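Local coordinates for uncharacterized protein (PDB 4JZA) that removes phosphate from phosphoinositides, probably the 3-phosphate of phosphatidylinositol 3-phosphate, in the pathogen Legionella longbeachae, at residues I5-P10 and Y30-Y35; G191-L196 and W309-S314; S496-L501 and L540-H545. All coordinates share one frame; numbering follows the deposited sequence.

Interaction 1: I5-P10 and Y30-Y35; sequences IIVRVP and YILETY
Strands 5-10 and 31-35 are the two parallel strands of a beta-alpha-beta unit whose crossover is helix 17-26. Five backbone hydrogen bonds join them, using only odd-numbered residues: Ile31 N to Ile5 O, Val7 N to Ile31 O, Glu33 N to Val7 O, Val9 N to Glu33 O and Tyr35 N to Val9 O. The second is nearly straight, with Val7 N 2.8 Å from Ile31 O; in the last, Tyr35 N lies 3.1 Å from Val9 O and above its carbonyl plane. Ile6 and Arg8 turn their backbone bonds instead to strand 144-150.

On the face carrying Val7 and Val9, Leu32 CD2 packs 3.7 Å from Val9 CG2. Nearer the start, Val7 CG2 comes obliquely to within 3.9 Å of Tyr30 CD1. On the other face, Tyr35 holds CG in the crowded position between backbone N and carbonyl carbon (chi1 68°), which slots its ring between Arg8 and Pro10. Pro10 CA makes a CH-pi contact, 4.0 Å from the Tyr35 ring centroid. From the opposite face Arg8 CZ approaches to 4.4 Å from the Tyr35 ring centroid, an off-centre cation-pi contact with planes 31° apart.

Second-shell bonds hold this arrangement: Arg8 NH1 to Thr147 OG1, Arg8 NH2 to Ser602 O, and Tyr35 OH to Leu148 O. Along the guanidinium edge, a water accepts from Arg8 NE at 3.1 Å and donates to Glu33 OE1 at 2.8 Å.

Interaction 2: G191-L196 and W309-S314; sequences GWLRDL and WYWVLS
Arg194 stretches from its short helix as a fully extended arm from CG to NE and meets Leu313 end-on. Both terminal nitrogens converge on one carbonyl oxygen: Arg194 NH1 lies 2.9 Å from Leu313 O, and Arg194 NH2 lies 2.8 Å from Leu313 O. That oxygen sits in the guanidinium plane, yet the two donors reach it differently. NH2 arrives in the carbonyl plane on a lone pair, whereas NH1 stands 47° above it. Close to the guanidinium plane is Val312 O, 3.6 Å from Arg194 NH1.

The gripped carbonyl belongs to the linker between helices 308-311 and 315-325, directly before Ser314, the N-cap of the second helix; Ser314 OG bonds to Gln317 N. Arg194, in the phosphoinositide phosphatase insertion domain, thus ties that region to a helix-to-helix junction, and its side chain also touches Glu315 and Gln318.

Alongside this polar grip, Leu193 and Trp311 cross at about a right angle. Leu193 holds CG anti to its backbone N (chi1 -168°), and its CD2 comes obliquely to 4.1 Å from Trp311 CG. The indole is kept from swinging by a bond from Trp311 NE1 to Ile303 O, while Thr189 OG1 is hydrogen-bonded to Trp311 O.

Interaction 3: S496-L501 and L540-H545; sequences SFTPGL and LTIGGH
A Schellman motif ends helix 524-542, and against its last turn rests a type II beta turn, Thr498 to Leu501, that leads into helix 501-513. Gly543, with positive phi, is the C-prime residue: its N bonds to Leu540 O, and Gly544 N reaches back to Ile539 O. Gly500, third in the turn, has the positive phi at which a CB would jam against Pro499 O, and a weak bond from Leu501 N to Thr498 O closes the turn.

Thr498 CG2, anti to its backbone N, touches the helix backbone 3.7 Å from Thr541 O and 4.1 Å from Ile542 CA. The hydroxyl branch goes elsewhere, hydrogen-bonded through Thr498 OG1 to Tyr494 O, which leaves the methyl to meet the helix. Leu501, its CG also anti to backbone N (chi1 -180°), spreads both methyls over the same turn: CD2 lies 3.9 Å from Ile542 CG1, and CD1 lies 3.9 Å from Thr541 OG1. Both cross Leu501 obliquely, and Tyr494 touches Leu501 and Ile542.

With no hydrogen bond between the segments, the association rests on van der Waals contacts of methyls with the helix's backbone and side-chain atoms, so shape, rather than directional bonding, probably sets the fit.

Overall arrangement
From the N terminus, interaction 1 closes the short loop carrying helix 17-26, pairing strand 31-35, one of the two outermost strands of the mixed sheet, with strand 5-10. Interaction 2 follows, closing a long, largely helical excursion that takes in most of the insertion-domain range and bringing its start back to the helices around 308-325; its centre lies about 44 Å from that of interaction 1, across the chain's centre. Interaction 3 closes a loop of mostly helix and delivers the chain into strand 545-549 of the same sheet as interaction 1. None of the three nests within or crosses another, and none touches: the nearest atoms of interactions 1 and 3 are about 20 Å apart.

Interaction 1: I5-P10 and Y30-Y35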
# COMPACT_ATOMS: atom_id res chain seq x y z
N ILE A 5 -0.18 -23.45 6.18
CA ILE A 5 1.26 -23.47 6.18
C ILE A 5 1.81 -24.01 4.86
O ILE A 5 1.36 -25.03 4.34
CB ILE A 5 1.80 -24.36 7.31
CG1 ILE A 5 1.11 -24.05 8.64
CG2 ILE A 5 3.32 -24.16 7.47
CD1 ILE A 5 1.17 -25.17 9.66
N ILE A 6 2.80 -23.30 4.34
CA ILE A 6 3.49 -23.74 3.16
C ILE A 6 4.92 -24.07 3.52
O ILE A 6 5.63 -23.28 4.17
CB ILE A 6 3.48 -22.63 2.13
CG1 ILE A 6 2.02 -22.34 1.72
CG2 ILE A 6 4.35 -23.01 0.96
CD1 ILE A 6 1.84 -21.44 0.50
N VAL A 7 5.34 -25.25 3.11
CA VAL A 7 6.70 -25.68 3.29
C VAL A 7 7.30 -25.77 1.91
O VAL A 7 6.77 -26.46 1.05
CB VAL A 7 6.76 -27.04 3.96
CG1 VAL A 7 8.19 -27.54 4.02
CG2 VAL A 7 6.14 -26.96 5.37
N ARG A 8 8.36 -25.00 1.70
CA ARG A 8 9.03 -24.91 0.44
C ARG A 8 10.18 -25.84 0.55
O ARG A 8 10.96 -25.78 1.51
CB ARG A 8 9.52 -23.50 0.19
CG ARG A 8 8.37 -22.50 0.08
CD ARG A 8 8.86 -21.09 -0.06
NE ARG A 8 9.65 -20.96 -1.25
CZ ARG A 8 10.96 -20.69 -1.26
NH1 ARG A 8 11.68 -20.53 -0.14
NH2 ARG A 8 11.59 -20.59 -2.41
N VAL A 9 10.34 -26.61 -0.51
CA VAL A 9 11.17 -27.77 -0.52
C VAL A 9 11.94 -27.79 -1.84
O VAL A 9 11.36 -27.61 -2.86
CB VAL A 9 10.19 -28.93 -0.35
CG1 VAL A 9 10.48 -30.07 -1.29
CG2 VAL A 9 10.16 -29.37 1.10
N PRO A 10 13.25 -27.95 -1.82
CA PRO A 10 13.95 -27.90 -3.08
C PRO A 10 13.44 -28.91 -4.06
O PRO A 10 13.11 -30.03 -3.69
CB PRO A 10 15.40 -28.23 -2.73
CG PRO A 10 15.39 -28.69 -1.34
CD PRO A 10 14.20 -28.05 -0.71
N TYR A 30 0.10 -28.78 6.64
CA TYR A 30 0.98 -28.05 5.71
C TYR A 30 0.82 -28.47 4.26
O TYR A 30 0.47 -29.58 3.99
CB TYR A 30 2.45 -28.20 6.12
CG TYR A 30 3.06 -29.53 5.79
CD1 TYR A 30 3.57 -29.79 4.52
CD2 TYR A 30 3.15 -30.51 6.73
CE1 TYR A 30 4.15 -31.01 4.19
CE2 TYR A 30 3.74 -31.74 6.42
CZ TYR A 30 4.23 -31.99 5.15
OH TYR A 30 4.79 -33.21 4.85
N ILE A 31 1.12 -27.56 3.35
CA ILE A 31 1.14 -27.82 1.92
C ILE A 31 2.60 -27.75 1.48
O ILE A 31 3.34 -26.90 1.93
CB ILE A 31 0.42 -26.73 1.15
CG1 ILE A 31 -0.93 -26.44 1.78
CG2 ILE A 31 0.24 -27.13 -0.30
CD1 ILE A 31 -1.90 -27.60 1.73
N LEU A 32 2.98 -28.63 0.57
CA LEU A 32 4.31 -28.62 -0.00
C LEU A 32 4.32 -27.77 -1.22
O LEU A 32 3.36 -27.76 -1.98
CB LEU A 32 4.76 -30.00 -0.44
CG LEU A 32 5.29 -30.85 0.70
CD1 LEU A 32 5.44 -32.29 0.25
CD2 LEU A 32 6.62 -30.27 1.18
N GLU A 33 5.43 -27.07 -1.40
CA GLU A 33 5.68 -26.23 -2.56
C GLU A 33 7.12 -26.37 -2.97
O GLU A 33 8.01 -26.36 -2.14
CB GLU A 33 5.43 -24.79 -2.18
CG GLU A 33 5.51 -23.82 -3.32
CD GLU A 33 4.86 -22.53 -2.94
OE1 GLU A 33 5.57 -21.51 -2.90
OE2 GLU A 33 3.66 -22.58 -2.63
N THR A 34 7.34 -26.51 -4.25
CA THR A 34 8.68 -26.74 -4.76
C THR A 34 9.37 -25.45 -5.17
O THR A 34 8.72 -24.55 -5.77
CB THR A 34 8.57 -27.62 -5.97
OG1 THR A 34 8.38 -28.94 -5.50
CG2 THR A 34 9.83 -27.64 -6.71
N TYR A 35 10.67 -25.33 -4.86
CA TYR A 35 11.49 -24.23 -5.42
C TYR A 35 12.74 -24.74 -6.11
O TYR A 35 13.14 -25.87 -5.90
CB TYR A 35 11.85 -23.20 -4.34
CG TYR A 35 12.82 -23.66 -3.25
CD1 TYR A 35 12.39 -24.42 -2.17
CD2 TYR A 35 14.15 -23.28 -3.27
CE1 TYR A 35 13.27 -24.80 -1.17
CE2 TYR A 35 15.03 -23.64 -2.26
CZ TYR A 35 14.59 -24.39 -1.21
OH TYR A 35 15.49 -24.75 -0.24
O HOH W 1 8.18 -21.24 -3.95

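Interaction 2: G191-L196 and W309-S314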
# COMPACT_ATOMS: atom_id res chain seq x y z
N GLY A 191 -16.97 15.66 5.33
CA GLY A 191 -16.02 16.73 4.93
C GLY A 191 -15.68 17.78 5.97
O GLY A 191 -14.53 18.20 6.10
N TRP A 192 -16.69 18.22 6.71
CA TRP A 192 -16.49 19.24 7.71
C TRP A 192 -15.53 18.83 8.77
O TRP A 192 -14.86 19.68 9.37
CB TRP A 192 -17.81 19.65 8.34
CG TRP A 192 -18.52 18.65 9.19
CD1 TRP A 192 -19.59 17.84 8.81
CD2 TRP A 192 -18.32 18.43 10.60
NE1 TRP A 192 -20.04 17.12 9.93
CE2 TRP A 192 -19.28 17.47 11.03
CE3 TRP A 192 -17.42 18.95 11.54
CZ2 TRP A 192 -19.34 17.00 12.34
CZ3 TRP A 192 -17.46 18.47 12.87
CH2 TRP A 192 -18.41 17.51 13.25
N LEU A 193 -15.46 17.52 9.02
CA LEU A 193 -14.58 16.99 10.08
C LEU A 193 -13.16 16.95 9.60
O LEU A 193 -12.24 17.26 10.35
CB LEU A 193 -15.01 15.59 10.47
CG LEU A 193 -14.40 14.98 11.72
CD1 LEU A 193 -14.45 15.86 12.96
CD2 LEU A 193 -15.15 13.70 11.95
N ARG A 194 -13.01 16.59 8.33
CA ARG A 194 -11.72 16.61 7.69
C ARG A 194 -11.13 17.99 7.65
O ARG A 194 -9.94 18.13 7.85
CB ARG A 194 -11.82 16.10 6.28
CG ARG A 194 -12.06 14.61 6.20
CD ARG A 194 -11.89 14.13 4.78
NE ARG A 194 -12.48 12.79 4.61
CZ ARG A 194 -11.94 11.66 5.09
NH1 ARG A 194 -10.81 11.67 5.79
NH2 ARG A 194 -12.53 10.50 4.86
N ASP A 195 -11.95 19.01 7.41
CA ASP A 195 -11.47 20.39 7.32
C ASP A 195 -11.05 21.04 8.66
O ASP A 195 -10.46 22.08 8.64
CB ASP A 195 -12.50 21.24 6.60
CG ASP A 195 -12.75 20.78 5.14
OD1 ASP A 195 -11.97 19.95 4.59
OD2 ASP A 195 -13.73 21.26 4.54
N LEU A 196 -11.29 20.40 9.80
CA LEU A 196 -10.96 21.02 11.07
C LEU A 196 -9.49 21.15 11.35
O LEU A 196 -8.70 20.33 10.89
CB LEU A 196 -11.60 20.22 12.22
CG LEU A 196 -13.13 20.06 12.20
CD1 LEU A 196 -13.60 19.35 13.46
CD2 LEU A 196 -13.80 21.42 12.12
N TRP A 309 -8.84 7.38 15.19
CA TRP A 309 -8.14 6.74 14.10
C TRP A 309 -9.05 6.39 12.93
O TRP A 309 -8.61 6.38 11.80
CB TRP A 309 -7.36 5.51 14.54
CG TRP A 309 -8.14 4.34 14.98
CD1 TRP A 309 -8.26 3.90 16.25
CD2 TRP A 309 -8.82 3.41 14.16
NE1 TRP A 309 -9.00 2.75 16.28
CE2 TRP A 309 -9.37 2.43 14.99
CE3 TRP A 309 -9.02 3.29 12.78
CZ2 TRP A 309 -10.12 1.35 14.49
CZ3 TRP A 309 -9.78 2.20 12.28
CH2 TRP A 309 -10.30 1.25 13.14
N TYR A 310 -10.31 6.09 13.19
CA TYR A 310 -11.24 5.70 12.14
C TYR A 310 -11.55 6.92 11.31
O TYR A 310 -11.52 6.86 10.08
CB TYR A 310 -12.51 5.11 12.73
CG TYR A 310 -13.53 4.80 11.72
CD1 TYR A 310 -13.33 3.75 10.83
CD2 TYR A 310 -14.70 5.55 11.62
CE1 TYR A 310 -14.28 3.46 9.85
CE2 TYR A 310 -15.65 5.25 10.64
CZ TYR A 310 -15.44 4.21 9.75
OH TYR A 310 -16.36 3.88 8.76
N TRP A 311 -11.81 8.05 11.97
CA TRP A 311 -12.29 9.25 11.24
C TRP A 311 -11.25 9.87 10.29
O TRP A 311 -11.60 10.57 9.37
CB TRP A 311 -12.82 10.32 12.21
CG TRP A 311 -14.03 9.90 13.04
CD1 TRP A 311 -14.09 9.82 14.38
CD2 TRP A 311 -15.33 9.53 12.56
NE1 TRP A 311 -15.33 9.40 14.77
CE2 TRP A 311 -16.12 9.23 13.67
CE3 TRP A 311 -15.91 9.44 11.30
CZ2 TRP A 311 -17.43 8.83 13.56
CZ3 TRP A 311 -17.23 9.05 11.19
CH2 TRP A 311 -17.98 8.77 12.31
N VAL A 312 -9.97 9.66 10.54
CA VAL A 312 -8.95 10.18 9.63
C VAL A 312 -8.76 9.31 8.35
O VAL A 312 -8.14 9.75 7.35
CB VAL A 312 -7.62 10.41 10.36
CG1 VAL A 312 -7.82 11.39 11.50
CG2 VAL A 312 -7.04 9.11 10.88
N LEU A 313 -9.30 8.10 8.36
CA LEU A 313 -9.21 7.30 7.18
C LEU A 313 -9.86 8.07 6.03
O LEU A 313 -10.80 8.79 6.25
CB LEU A 313 -9.91 5.96 7.37
CG LEU A 313 -9.27 4.98 8.33
CD1 LEU A 313 -10.10 3.73 8.39
CD2 LEU A 313 -7.87 4.64 7.89
N SER A 314 -9.31 7.96 4.82
CA SER A 314 -9.91 8.45 3.63
C SER A 314 -11.21 7.72 3.42
O SER A 314 -11.47 6.67 3.99
CB SER A 314 -9.02 8.16 2.44
OG SER A 314 -8.98 6.78 2.11

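Interaction 3: S496-L501 and L540-H545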
# COMPACT_ATOMS: atom_id res chain seq x y z
N SER A 496 28.47 -13.37 34.19
CA SER A 496 29.00 -14.34 35.11
C SER A 496 28.08 -15.52 35.35
O SER A 496 28.51 -16.51 35.91
CB SER A 496 29.30 -13.66 36.44
OG SER A 496 30.11 -12.50 36.24
N PHE A 497 26.82 -15.42 34.95
CA PHE A 497 25.89 -16.56 35.09
C PHE A 497 25.16 -16.96 33.81
O PHE A 497 24.28 -17.83 33.85
CB PHE A 497 24.87 -16.30 36.18
CG PHE A 497 24.18 -14.99 36.06
CD1 PHE A 497 23.10 -14.85 35.21
CD2 PHE A 497 24.61 -13.89 36.79
CE1 PHE A 497 22.45 -13.64 35.10
CE2 PHE A 497 23.96 -12.68 36.68
CZ PHE A 497 22.87 -12.55 35.84
N THR A 498 25.59 -16.36 32.68
CA THR A 498 25.08 -16.71 31.37
C THR A 498 26.15 -17.37 30.48
O THR A 498 27.07 -16.72 29.97
CB THR A 498 24.48 -15.49 30.69
OG1 THR A 498 23.61 -14.80 31.64
CG2 THR A 498 23.67 -15.94 29.49
N PRO A 499 26.04 -18.69 30.30
CA PRO A 499 27.06 -19.35 29.51
C PRO A 499 27.04 -18.85 28.08
O PRO A 499 25.97 -18.76 27.51
CB PRO A 499 26.69 -20.84 29.57
CG PRO A 499 25.57 -20.96 30.57
CD PRO A 499 25.01 -19.61 30.83
N GLY A 500 28.20 -18.54 27.52
CA GLY A 500 28.38 -18.17 26.13
C GLY A 500 28.37 -16.67 25.88
O GLY A 500 28.69 -16.18 24.76
N LEU A 501 28.00 -15.91 26.90
CA LEU A 501 27.73 -14.52 26.65
C LEU A 501 29.02 -13.78 26.46
O LEU A 501 29.11 -12.91 25.61
CB LEU A 501 26.92 -13.92 27.77
CG LEU A 501 26.53 -12.44 27.67
CD1 LEU A 501 25.73 -12.22 26.40
CD2 LEU A 501 25.70 -11.96 28.86
N LEU A 540 19.33 -13.14 22.74
CA LEU A 540 18.93 -14.51 22.69
C LEU A 540 19.64 -15.37 23.70
O LEU A 540 18.98 -16.15 24.36
CB LEU A 540 19.07 -15.12 21.30
CG LEU A 540 18.04 -14.51 20.36
CD1 LEU A 540 18.52 -14.74 18.95
CD2 LEU A 540 16.65 -15.09 20.57
N THR A 541 20.96 -15.27 23.85
CA THR A 541 21.60 -16.19 24.77
C THR A 541 21.18 -15.80 26.22
O THR A 541 20.93 -16.68 27.04
CB THR A 541 23.13 -16.38 24.56
OG1 THR A 541 23.89 -15.46 25.33
CG2 THR A 541 23.52 -16.27 23.12
N ILE A 542 20.98 -14.51 26.50
CA ILE A 542 20.45 -14.10 27.79
C ILE A 542 19.06 -14.67 27.98
O ILE A 542 18.65 -14.90 29.09
CB ILE A 542 20.43 -12.58 27.96
CG1 ILE A 542 21.84 -12.09 28.24
CG2 ILE A 542 19.55 -12.14 29.12
CD1 ILE A 542 22.02 -10.59 28.17
N GLY A 543 18.30 -14.90 26.91
CA GLY A 543 16.89 -15.31 27.07
C GLY A 543 15.88 -14.18 27.05
O GLY A 543 14.73 -14.35 27.43
N GLY A 544 16.29 -13.01 26.58
CA GLY A 544 15.36 -11.88 26.47
C GLY A 544 14.47 -12.00 25.23
O GLY A 544 14.54 -12.99 24.46
N HIS A 545 13.64 -10.98 25.04
CA HIS A 545 12.71 -10.92 23.93
C HIS A 545 13.34 -10.22 22.73
O HIS A 545 13.77 -9.07 22.83
CB HIS A 545 11.47 -10.15 24.37
CG HIS A 545 10.43 -10.03 23.30
ND1 HIS A 545 9.85 -11.09 22.67
CD2 HIS A 545 9.87 -8.95 22.75
CE1 HIS A 545 8.96 -10.67 21.78
NE2 HIS A 545 8.94 -9.37 21.83